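Local coordinates for protein Endonuclease/exonuclease/phosphatase (Beutenbergia cavernae DSM 12333, PDB 4RUW) that is of unknown function but belongs to the endonuclease/exonuclease/phosphatase family, pairing a DNase I-like domain with a C-terminal Ig-like domain and carrying a zinc ion, at residues T183-V186 against G192-V195; T280-Y283 against P289-D292. All coordinates share one frame; numbering follows the deposited sequence. Where two conformers were deposited one is given.

How the interactions relate
Both contacts belong to the DNase I-like part of the chain and follow one another in sequence, on opposite sides of the chain's centre. Their centres are 32 Å apart and their nearest atoms about 24 Å, so they do not touch. Interaction 1 is backbone pairing within a beta hairpin; interaction 2 is a single side-chain bond across a loop. A shared sheet connects them: the loop holding 280-283 and 289-292 runs into strand 296-300, which is separated from the hairpin strand 192-200 by strand 230-233. None of the zinc ligands, His98, Asp100, His107 and His137, lies in any of the four segments.

Interaction 1. Residues T183-V186 against G192-V195; sequences TVTV and GDVV
Val186 and Val194 face each other as a hydrogen-bonded antiparallel pair in the beta hairpin of strands 179-188 and 192-200, part of a mixed sheet of the DNase I-like fold. Each gives its N-H to the other's carbonyl. Val186 N lies 2.9 Å from Val194 O with an N-H...O angle of 172°, and Val194 N lies 2.8 Å from Val186 O at 163°. Both carbonyls also receive a CA-H contact: Asp193 CA is 3.4 Å from Val186 O, and Thr185 CA is 3.5 Å from Val194 O. Thus each oxygen takes one N-H and one weaker C-H donor.

One step along, Thr185 and Val195 form a non-hydrogen-bonded pair whose CA atoms come to 4.3 Å. Their side chains share one face of the sheet, while those of Val186 and Val194 occupy the other. On that second face Val184 touches Val151 of strand 146-153 in the companion sheet, consistent with the buried interior of the beta sandwich. Strand 157-166 flanks the hairpin, with Thr183 and Thr185 bonding through their backbones to Val162 and Val158.

On the face of Thr185 and Val195, the threonine methyls pack against Asp193 and Val195. In Thr185, CG2 stands anti to the backbone N (OG1 chi1 -62°) and meets Asp193 CB at 3.7 Å, while OG1 lies against Val195 CG2. The hydroxyl of Thr183 is instead hydrogen-bonded to ND1 of His197, farther along the second strand. Its methyl turns to the valine, with Thr183 CG2 3.6 Å from Val195 CG1.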
# COMPACT_ATOMS: atom_id res chain seq x y z
N THR A 183 5.03 -9.62 9.63
CA THR A 183 5.04 -8.43 10.47
C THR A 183 6.29 -8.42 11.34
O THR A 183 6.61 -9.42 11.98
CB THR A 183 3.78 -8.39 11.37
OG1 THR A 183 2.61 -8.34 10.54
CG2 THR A 183 3.80 -7.17 12.29
N VAL A 184 6.98 -7.29 11.36
CA VAL A 184 8.14 -7.13 12.22
C VAL A 184 8.23 -5.67 12.66
O VAL A 184 7.87 -4.77 11.92
CB VAL A 184 9.43 -7.60 11.51
CG1 VAL A 184 9.78 -6.69 10.34
CG2 VAL A 184 10.58 -7.72 12.52
N THR A 185 8.69 -5.45 13.88
CA THR A 185 8.87 -4.11 14.39
C THR A 185 10.31 -3.67 14.21
O THR A 185 11.24 -4.41 14.54
CB THR A 185 8.49 -4.03 15.87
OG1 THR A 185 7.11 -4.37 16.01
CG2 THR A 185 8.71 -2.63 16.42
N VAL A 186 10.49 -2.47 13.66
CA VAL A 186 11.81 -1.88 13.49
C VAL A 186 11.98 -0.71 14.46
O VAL A 186 11.07 0.11 14.61
CB VAL A 186 11.98 -1.38 12.05
CG1 VAL A 186 13.32 -0.71 11.86
CG2 VAL A 186 11.83 -2.54 11.07
N GLY A 192 11.54 5.85 17.01
CA GLY A 192 11.10 4.78 17.88
C GLY A 192 10.58 3.61 17.06
O GLY A 192 10.92 3.46 15.89
N ASP A 193 9.75 2.78 17.69
CA ASP A 193 9.27 1.56 17.05
C ASP A 193 8.28 1.86 15.93
O ASP A 193 7.33 2.63 16.11
CB ASP A 193 8.59 0.65 18.07
CG ASP A 193 9.57 0.02 19.05
OD1 ASP A 193 10.79 0.24 18.94
OD2 ASP A 193 9.09 -0.72 19.94
N VAL A 194 8.49 1.22 14.79
CA VAL A 194 7.55 1.29 13.67
C VAL A 194 7.22 -0.15 13.30
O VAL A 194 8.13 -0.94 13.04
CB VAL A 194 8.16 2.03 12.46
CG1 VAL A 194 7.19 2.00 11.28
CG2 VAL A 194 8.52 3.46 12.84
N VAL A 195 5.93 -0.50 13.28
CA VAL A 195 5.54 -1.84 12.88
C VAL A 195 5.44 -1.91 11.36
O VAL A 195 4.74 -1.11 10.75
CB VAL A 195 4.20 -2.25 13.52
CG1 VAL A 195 3.84 -3.67 13.15
CG2 VAL A 195 4.28 -2.10 15.05

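Interaction 2. Residues T280-Y283 against P289-D292; sequences TASY and PHPD
Ser282 OG and His290 ND1 lie 2.8 Å apart, a hydrogen bond between two short 3-10 turns in the loop that leads from helix 266-270 to strand 296-300 of the DNase I-like fold. The hydroxyl approaches the imidazole at its edge and in the ring plane, where it meets the nitrogen and does not lie over a face.

Two backbone bonds define the turns that present these side chains. Tyr283 N reaches Thr280 O at 3.2 Å, and Asp292 N reaches Pro289 O at 3.0 Å. Ser282 and His290 are the nearest pair across the contact, with CA atoms 4.9 Å apart, and both CB atoms point toward the opposing turn. In His290, CG sits beside the backbone N and anti to the carbonyl carbon (chi1 -61°), while a chi2 of -74° turns the ND1 edge to the serine. The interface is small, 123 Å² in all, and its carbon packing includes His290 CB 3.8 Å from Ser282 CB.

Each turn also has polar partners beyond the contact. Thr280 OG1 is hydrogen-bonded to Ser319 O, and Asp292 OD1 forms a salt bridge with NE of Arg401, which belongs to the Ig-like domain, so the second turn is also tied to that part of the chain. Pro289, which follows a cis peptide bond, covers part of one imidazole face: its CD stands 4.0 Å above the plane of the His290 ring, displaced toward the rim.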
# COMPACT_ATOMS: atom_id res chain seq x y z
N THR A 280 6.12 -2.32 -14.66
CA THR A 280 7.16 -1.68 -15.45
C THR A 280 6.70 -1.37 -16.87
O THR A 280 6.91 -0.27 -17.38
CB THR A 280 8.40 -2.56 -15.48
OG1 THR A 280 8.83 -2.78 -14.14
CG2 THR A 280 9.53 -1.91 -16.28
N ALA A 281 6.03 -2.34 -17.48
CA ALA A 281 5.59 -2.19 -18.86
C ALA A 281 4.52 -1.11 -19.05
O ALA A 281 4.30 -0.64 -20.16
CB ALA A 281 5.09 -3.52 -19.39
N SER A 282 3.85 -0.72 -17.96
CA SER A 282 2.82 0.31 -18.05
C SER A 282 3.37 1.73 -17.91
O SER A 282 2.70 2.70 -18.26
CB SER A 282 1.74 0.09 -16.99
OG SER A 282 0.95 -1.04 -17.31
N TYR A 283 4.58 1.86 -17.38
CA TYR A 283 5.12 3.18 -17.11
C TYR A 283 5.34 3.94 -18.41
O TYR A 283 5.91 3.40 -19.35
CB TYR A 283 6.43 3.10 -16.31
CG TYR A 283 6.82 4.45 -15.77
CD1 TYR A 283 6.21 4.96 -14.62
CD2 TYR A 283 7.74 5.25 -16.43
CE1 TYR A 283 6.53 6.21 -14.13
CE2 TYR A 283 8.07 6.50 -15.95
CZ TYR A 283 7.47 6.97 -14.79
OH TYR A 283 7.78 8.22 -14.31
N PRO A 289 -5.38 0.71 -20.09
CA PRO A 289 -5.57 0.92 -18.64
C PRO A 289 -4.27 1.23 -17.91
O PRO A 289 -4.20 1.09 -16.69
CB PRO A 289 -6.05 -0.45 -18.18
CG PRO A 289 -5.24 -1.39 -19.03
CD PRO A 289 -5.15 -0.72 -20.40
N HIS A 290 -3.24 1.63 -18.64
CA HIS A 290 -1.91 1.70 -18.04
C HIS A 290 -1.76 2.61 -16.82
O HIS A 290 -1.15 2.19 -15.83
CB HIS A 290 -0.85 1.90 -19.12
CG HIS A 290 -0.85 0.76 -20.08
ND1 HIS A 290 -0.34 -0.47 -19.75
CD2 HIS A 290 -1.42 0.63 -21.30
CE1 HIS A 290 -0.54 -1.30 -20.76
NE2 HIS A 290 -1.20 -0.66 -21.70
N PRO A 291 -2.34 3.83 -16.84
CA PRO A 291 -2.19 4.68 -15.65
C PRO A 291 -2.93 4.14 -14.43
O PRO A 291 -2.68 4.63 -13.32
CB PRO A 291 -2.79 6.02 -16.10
CG PRO A 291 -2.65 6.02 -17.59
CD PRO A 291 -2.91 4.59 -17.98
N ASP A 292 -3.80 3.16 -14.62
CA ASP A 292 -4.55 2.57 -13.52
C ASP A 292 -3.80 1.41 -12.85
O ASP A 292 -4.18 0.98 -11.76
CB ASP A 292 -5.91 2.07 -14.01
CG ASP A 292 -6.69 3.14 -14.70
OD1 ASP A 292 -6.86 4.23 -14.11
OD2 ASP A 292 -7.12 2.92 -15.86